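Local atomic coordinates of MarR family transcriptional regulator (Staphylococcus epidermidis, PDB entry 5HLI), a protein that probably regulates transcription by binding DNA as a dimeric winged helix-turn-helix protein of the MarR family and senses oxidants through disulfide formation. Residues L47-I61 with Q96-Q109. The protein carries 1 engineered substitution. Residues are numbered along the deposited sequence; the frame is centred on the assembly and turned at random.
Sequences LLTLWEENPQTLNSI and QLIITLTDNGQQQQ
Gln56 and Ile99 form an antiparallel hydrogen-bonded pair, Gln56 N to Ile99 O at 3.1 Å and Ile99 N to Gln56 O at 2.7 Å, and Leu58 N, at the start of the next helix, adds a bond to Leu97 O, while helix 47-52 crosses strand 97-101 at 81°. Beyond the cis peptide before Pro55, a side chain takes over from the backbone: Asn54 OD1 receives Leu101 N at 3.0 Å in a nearly straight bond, and a water joins Asn54 ND2 to Leu101 O. This is the small sheet of the winged helix domain of MarR regulators, in which short strand 56-57 borders the wing hairpin formed by strands 85-89 and 97-101. On the sheet face that carries Gln56, Ile99 sets CG2 against Leu50 CD1 and CG1 against Ile61 CD1, and Leu76 of helix 69-81 packs on it as well. Leu101 slides past Leu50 in the reverse direction and brings CD1 to within 3.6 Å of Trp51 CD1. The indole of Trp51 is gripped twice: NE1 donates in the ring plane to Gly105 O (3.1 Å, fairly straight), and Gln109 runs over one ring face, its chain pointing opposite to that of Trp51 and its CB 3.5 Å from the centroid of the five-membered ring in a CH-pi contact. With CG anti to its backbone N (chi1 178°) and the chain extended beyond it, Gln109 lays its amide over the CG-CD1 side of the indole, the two planes only 9° apart.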
loop_
_atom_site.group_PDB
_atom_site.type_symbol
_atom_site.label_atom_id
_atom_site.label_comp_id
_atom_site.label_asym_id
_atom_site.label_seq_id
_atom_site.Cartn_x
_atom_site.Cartn_y
_atom_site.Cartn_z
ATOM N N LEU A 47 7.173 16.727 8.250
ATOM C CA LEU A 47 6.229 17.453 9.092
ATOM C C LEU A 47 5.847 16.635 10.320
ATOM O O LEU A 47 5.682 17.185 11.415
ATOM C CB LEU A 47 4.989 17.824 8.281
ATOM C CG LEU A 47 5.209 18.823 7.140
ATOM C CD1 LEU A 47 3.963 18.933 6.274
ATOM C CD2 LEU A 47 5.605 20.189 7.688
ATOM N N LEU A 48 5.722 15.315 10.159
ATOM C CA LEU A 48 5.307 14.467 11.273
ATOM C C LEU A 48 6.339 14.469 12.396
ATOM O O LEU A 48 5.974 14.499 13.578
ATOM C CB LEU A 48 5.041 13.043 10.779
ATOM C CG LEU A 48 3.717 12.861 10.033
ATOM C CD1 LEU A 48 3.629 11.482 9.395
ATOM C CD2 LEU A 48 2.541 13.096 10.976
ATOM N N THR A 49 7.632 14.442 12.060
ATOM C CA THR A 49 8.633 14.484 13.122
ATOM C C THR A 49 8.738 15.882 13.722
ATOM O O THR A 49 8.961 16.027 14.930
ATOM C CB THR A 49 9.996 13.989 12.618
ATOM O OG1 THR A 49 10.912 13.925 13.719
ATOM C CG2 THR A 49 10.581 14.906 11.553
ATOM N N LEU A 50 8.553 16.924 12.907
ATOM C CA LEU A 50 8.564 18.282 13.443
ATOM C C LEU A 50 7.394 18.508 14.390
ATOM O O LEU A 50 7.526 19.218 15.392
ATOM C CB LEU A 50 8.539 19.302 12.305
ATOM C CG LEU A 50 9.837 19.459 11.511
ATOM C CD1 LEU A 50 9.615 20.349 10.305
ATOM C CD2 LEU A 50 10.933 20.029 12.395
ATOM N N TRP A 51 6.240 17.908 14.093
ATOM C CA TRP A 51 5.093 18.028 14.985
ATOM C C TRP A 51 5.294 17.261 16.285
ATOM O O TRP A 51 4.558 17.497 17.249
ATOM C CB TRP A 51 3.825 17.556 14.269
ATOM C CG TRP A 51 3.348 18.521 13.223
ATOM C CD1 TRP A 51 3.495 19.880 13.235
ATOM C CD2 TRP A 51 2.663 18.204 12.005
ATOM N NE1 TRP A 51 2.937 20.427 12.107
ATOM C CE2 TRP A 51 2.421 19.421 11.334
ATOM C CE3 TRP A 51 2.227 17.012 11.418
ATOM C CZ2 TRP A 51 1.765 19.478 10.105
ATOM C CZ3 TRP A 51 1.576 17.072 10.197
ATOM C CH2 TRP A 51 1.350 18.297 9.555
ATOM N N GLU A 52 6.269 16.351 16.334
ATOM C CA GLU A 52 6.647 15.682 17.573
ATOM C C GLU A 52 7.744 16.432 18.317
ATOM O O GLU A 52 7.694 16.540 19.547
ATOM C CB GLU A 52 7.110 14.249 17.288
ATOM C CG GLU A 52 6.024 13.349 16.723
ATOM C CD GLU A 52 4.889 13.126 17.705
ATOM O OE1 GLU A 52 5.139 12.538 18.780
ATOM O OE2 GLU A 52 3.748 13.541 17.404
ATOM N N GLU A 53 8.735 16.952 17.594
ATOM C CA GLU A 53 9.855 17.668 18.195
ATOM C C GLU A 53 10.228 18.832 17.290
ATOM O O GLU A 53 10.626 18.626 16.141
ATOM C CB GLU A 53 11.058 16.740 18.405
ATOM C CG GLU A 53 12.283 17.436 18.970
ATOM C CD GLU A 53 13.497 16.529 19.029
ATOM O OE1 GLU A 53 13.367 15.332 18.698
ATOM O OE2 GLU A 53 14.584 17.017 19.402
ATOM N N ASN A 54 10.100 20.048 17.812
ATOM C CA ASN A 54 10.336 21.264 17.039
ATOM C C ASN A 54 10.947 22.331 17.941
ATOM O O ASN A 54 10.427 22.587 19.024
ATOM C CB ASN A 54 9.025 21.763 16.423
ATOM C CG ASN A 54 9.135 23.164 15.851
ATOM O OD1 ASN A 54 9.794 23.386 14.835
ATOM N ND2 ASN A 54 8.475 24.117 16.500
ATOM N N PRO A 55 12.058 22.952 17.507
ATOM C CA PRO A 55 12.760 22.744 16.235
ATOM C C PRO A 55 13.614 21.475 16.200
ATOM O O PRO A 55 13.730 20.773 17.202
ATOM C CB PRO A 55 13.654 23.980 16.139
ATOM C CG PRO A 55 13.992 24.274 17.561
ATOM C CD PRO A 55 12.727 23.975 18.332
ATOM N N GLN A 56 14.193 21.197 15.033
ATOM C CA GLN A 56 15.135 20.106 14.846
ATOM C C GLN A 56 16.204 20.542 13.860
ATOM O O GLN A 56 15.937 21.313 12.935
ATOM C CB GLN A 56 14.465 18.834 14.304
ATOM C CG GLN A 56 13.654 18.050 15.305
ATOM C CD GLN A 56 13.221 16.716 14.744
ATOM O OE1 GLN A 56 14.044 15.945 14.253
ATOM N NE2 GLN A 56 11.923 16.441 14.801
ATOM N N THR A 57 17.414 20.034 14.058
ATOM C CA THR A 57 18.433 20.217 13.042
ATOM C C THR A 57 18.145 19.303 11.855
ATOM O O THR A 57 17.371 18.347 11.945
ATOM C CB THR A 57 19.826 19.931 13.602
ATOM O OG1 THR A 57 19.912 18.554 13.991
ATOM C CG2 THR A 57 20.118 20.825 14.806
ATOM N N LEU A 58 18.769 19.628 10.723
ATOM C CA LEU A 58 18.677 18.766 9.551
ATOM C C LEU A 58 19.155 17.352 9.868
ATOM O O LEU A 58 18.536 16.368 9.443
ATOM C CB LEU A 58 19.486 19.378 8.408
ATOM C CG LEU A 58 19.864 18.515 7.205
ATOM C CD1 LEU A 58 18.634 18.057 6.471
ATOM C CD2 LEU A 58 20.770 19.296 6.275
ATOM N N ASN A 59 20.244 17.231 10.630
ATOM C CA ASN A 59 20.760 15.910 10.971
ATOM C C ASN A 59 19.800 15.151 11.879
ATOM O O ASN A 59 19.647 13.930 11.746
ATOM C CB ASN A 59 22.136 16.037 11.625
ATOM C CG ASN A 59 23.221 16.405 10.630
ATOM O OD1 ASN A 59 23.101 16.134 9.432
ATOM N ND2 ASN A 59 24.287 17.023 11.121
ATOM N N SER A 60 19.141 15.853 12.806
ATOM C CA SER A 60 18.176 15.199 13.686
ATOM C C SER A 60 16.987 14.658 12.900
ATOM O O SER A 60 16.483 13.566 13.193
ATOM C CB SER A 60 17.702 16.170 14.765
ATOM O OG SER A 60 16.602 15.636 15.479
ATOM N N ILE A 61 16.520 15.409 11.902
ATOM C CA ILE A 61 15.445 14.917 11.045
ATOM C C ILE A 61 15.904 13.680 10.285
ATOM O O ILE A 61 15.147 12.715 10.120
ATOM C CB ILE A 61 14.968 16.027 10.091
ATOM C CG1 ILE A 61 14.469 17.231 10.894
ATOM C CG2 ILE A 61 13.881 15.504 9.156
ATOM C CD1 ILE A 61 14.047 18.414 10.043
ATOM N N GLN A 96 25.049 24.108 11.963
ATOM C CA GLN A 96 23.913 23.243 11.708
ATOM C C GLN A 96 22.856 23.988 10.900
ATOM O O GLN A 96 22.861 25.219 10.803
ATOM C CB GLN A 96 23.315 22.743 13.023
ATOM C CG GLN A 96 24.299 21.997 13.909
ATOM C CD GLN A 96 23.816 21.883 15.342
ATOM O OE1 GLN A 96 23.103 22.753 15.839
ATOM N NE2 GLN A 96 24.199 20.803 16.013
ATOM N N LEU A 97 21.949 23.222 10.303
ATOM C CA LEU A 97 20.765 23.772 9.657
ATOM C C LEU A 97 19.588 23.529 10.592
ATOM O O LEU A 97 19.157 22.387 10.771
ATOM C CB LEU A 97 20.529 23.138 8.288
ATOM C CG LEU A 97 19.374 23.742 7.480
ATOM C CD1 LEU A 97 19.710 25.155 7.025
ATOM C CD2 LEU A 97 19.021 22.856 6.291
ATOM N N ILE A 98 19.082 24.596 11.201
ATOM C CA ILE A 98 17.994 24.494 12.166
ATOM C C ILE A 98 16.673 24.672 11.429
ATOM O O ILE A 98 16.458 25.685 10.754
ATOM C CB ILE A 98 18.148 25.527 13.290
ATOM C CG1 ILE A 98 19.443 25.274 14.067
ATOM C CG2 ILE A 98 16.942 25.485 14.221
ATOM C CD1 ILE A 98 19.707 26.285 15.157
ATOM N N ILE A 99 15.787 23.687 11.559
ATOM C CA ILE A 99 14.484 23.698 10.905
ATOM C C ILE A 99 13.426 24.014 11.950
ATOM O O ILE A 99 13.335 23.329 12.976
ATOM C CB ILE A 99 14.194 22.351 10.220
ATOM C CG1 ILE A 99 15.327 21.996 9.256
ATOM C CG2 ILE A 99 12.853 22.395 9.496
ATOM C CD1 ILE A 99 15.541 23.023 8.160
ATOM N N THR A 100 12.629 25.050 11.696
ATOM C CA THR A 100 11.604 25.484 12.635
ATOM C C THR A 100 10.286 25.655 11.898
ATOM O O THR A 100 10.243 26.277 10.832
ATOM C CB THR A 100 11.999 26.798 13.320
ATOM O OG1 THR A 100 13.362 26.717 13.760
ATOM C CG2 THR A 100 11.104 27.061 14.519
ATOM N N LEU A 101 9.217 25.106 12.467
ATOM C CA LEU A 101 7.890 25.290 11.895
ATOM C C LEU A 101 7.511 26.765 11.892
ATOM O O LEU A 101 7.753 27.487 12.862
ATOM C CB LEU A 101 6.856 24.492 12.693
ATOM C CG LEU A 101 6.887 22.963 12.597
ATOM C CD1 LEU A 101 6.096 22.351 13.742
ATOM C CD2 LEU A 101 6.331 22.502 11.259
ATOM N N THR A 102 6.925 27.219 10.787
ATOM C CA THR A 102 6.302 28.531 10.782
ATOM C C THR A 102 5.025 28.493 11.619
ATOM O O THR A 102 4.556 27.429 12.039
ATOM C CB THR A 102 5.984 28.980 9.354
ATOM O OG1 THR A 102 5.044 28.074 8.759
ATOM C CG2 THR A 102 7.249 29.015 8.509
ATOM N N ASP A 103 4.465 29.677 11.878
ATOM C CA ASP A 103 3.155 29.735 12.520
ATOM C C ASP A 103 2.128 28.948 11.718
ATOM O O ASP A 103 1.321 28.202 12.285
ATOM C CB ASP A 103 2.704 31.187 12.686
ATOM C CG ASP A 103 3.503 31.930 13.738
ATOM O OD1 ASP A 103 4.106 31.266 14.607
ATOM O OD2 ASP A 103 3.520 33.180 13.702
ATOM N N ASN A 104 2.156 29.090 10.390
ATOM C CA ASN A 104 1.255 28.318 9.543
ATOM C C ASN A 104 1.553 26.825 9.632
ATOM O O ASN A 104 0.630 26.009 9.736
ATOM C CB ASN A 104 1.353 28.805 8.099
ATOM C CG ASN A 104 0.677 27.867 7.120
ATOM O OD1 ASN A 104 -0.548 27.773 7.080
ATOM N ND2 ASN A 104 1.475 27.174 6.317
ATOM N N GLY A 105 2.834 26.448 9.599
ATOM C CA GLY A 105 3.185 25.040 9.718
ATOM C C GLY A 105 2.698 24.423 11.015
ATOM O O GLY A 105 2.277 23.264 11.048
ATOM N N GLN A 106 2.744 25.190 12.102
ATOM C CA GLN A 106 2.220 24.705 13.373
ATOM C C GLN A 106 0.701 24.581 13.329
ATOM O O GLN A 106 0.135 23.568 13.763
ATOM C CB GLN A 106 2.661 25.641 14.500
ATOM C CG GLN A 106 2.430 25.077 15.895
ATOM C CD GLN A 106 3.486 24.066 16.290
ATOM O OE1 GLN A 106 4.629 24.425 16.558
ATOM N NE2 GLN A 106 3.109 22.799 16.326
ATOM N N GLN A 107 0.021 25.603 12.803
ATOM C CA GLN A 107 -1.438 25.575 12.744
ATOM C C GLN A 107 -1.949 24.482 11.814
ATOM O O GLN A 107 -3.041 23.946 12.031
ATOM C CB GLN A 107 -1.975 26.936 12.298
ATOM C CG GLN A 107 -1.705 28.065 13.279
ATOM C CD GLN A 107 -1.652 29.427 12.607
ATOM O OE1 GLN A 107 -1.954 29.562 11.421
ATOM N NE2 GLN A 107 -1.268 30.447 13.369
ATOM N N GLN A 108 -1.185 24.140 10.778
ATOM C CA GLN A 108 -1.643 23.143 9.819
ATOM C C GLN A 108 -1.658 21.729 10.383
ATOM O O GLN A 108 -2.241 20.845 9.748
ATOM C CB GLN A 108 -0.776 23.184 8.559
ATOM C CG GLN A 108 -1.011 24.393 7.658
ATOM C CD GLN A 108 -2.261 24.266 6.806
ATOM O OE1 GLN A 108 -3.367 24.129 7.323
ATOM N NE2 GLN A 108 -2.087 24.311 5.490
ATOM N N GLN A 109 -1.038 21.493 11.545
ATOM C CA GLN A 109 -1.025 20.147 12.112
ATOM C C GLN A 109 -2.440 19.621 12.314
ATOM O O GLN A 109 -2.767 18.507 11.891
ATOM C CB GLN A 109 -0.260 20.123 13.436
ATOM C CG GLN A 109 -0.269 18.742 14.095
ATOM C CD GLN A 109 0.525 18.681 15.386
ATOM O OE1 GLN A 109 1.076 19.683 15.841
ATOM N NE2 GLN A 109 0.585 17.496 15.983
HETATM O O HOH W 1 7.394 26.885 15.446
HETATM O O HOH W 2 22.333 19.987 10.774
#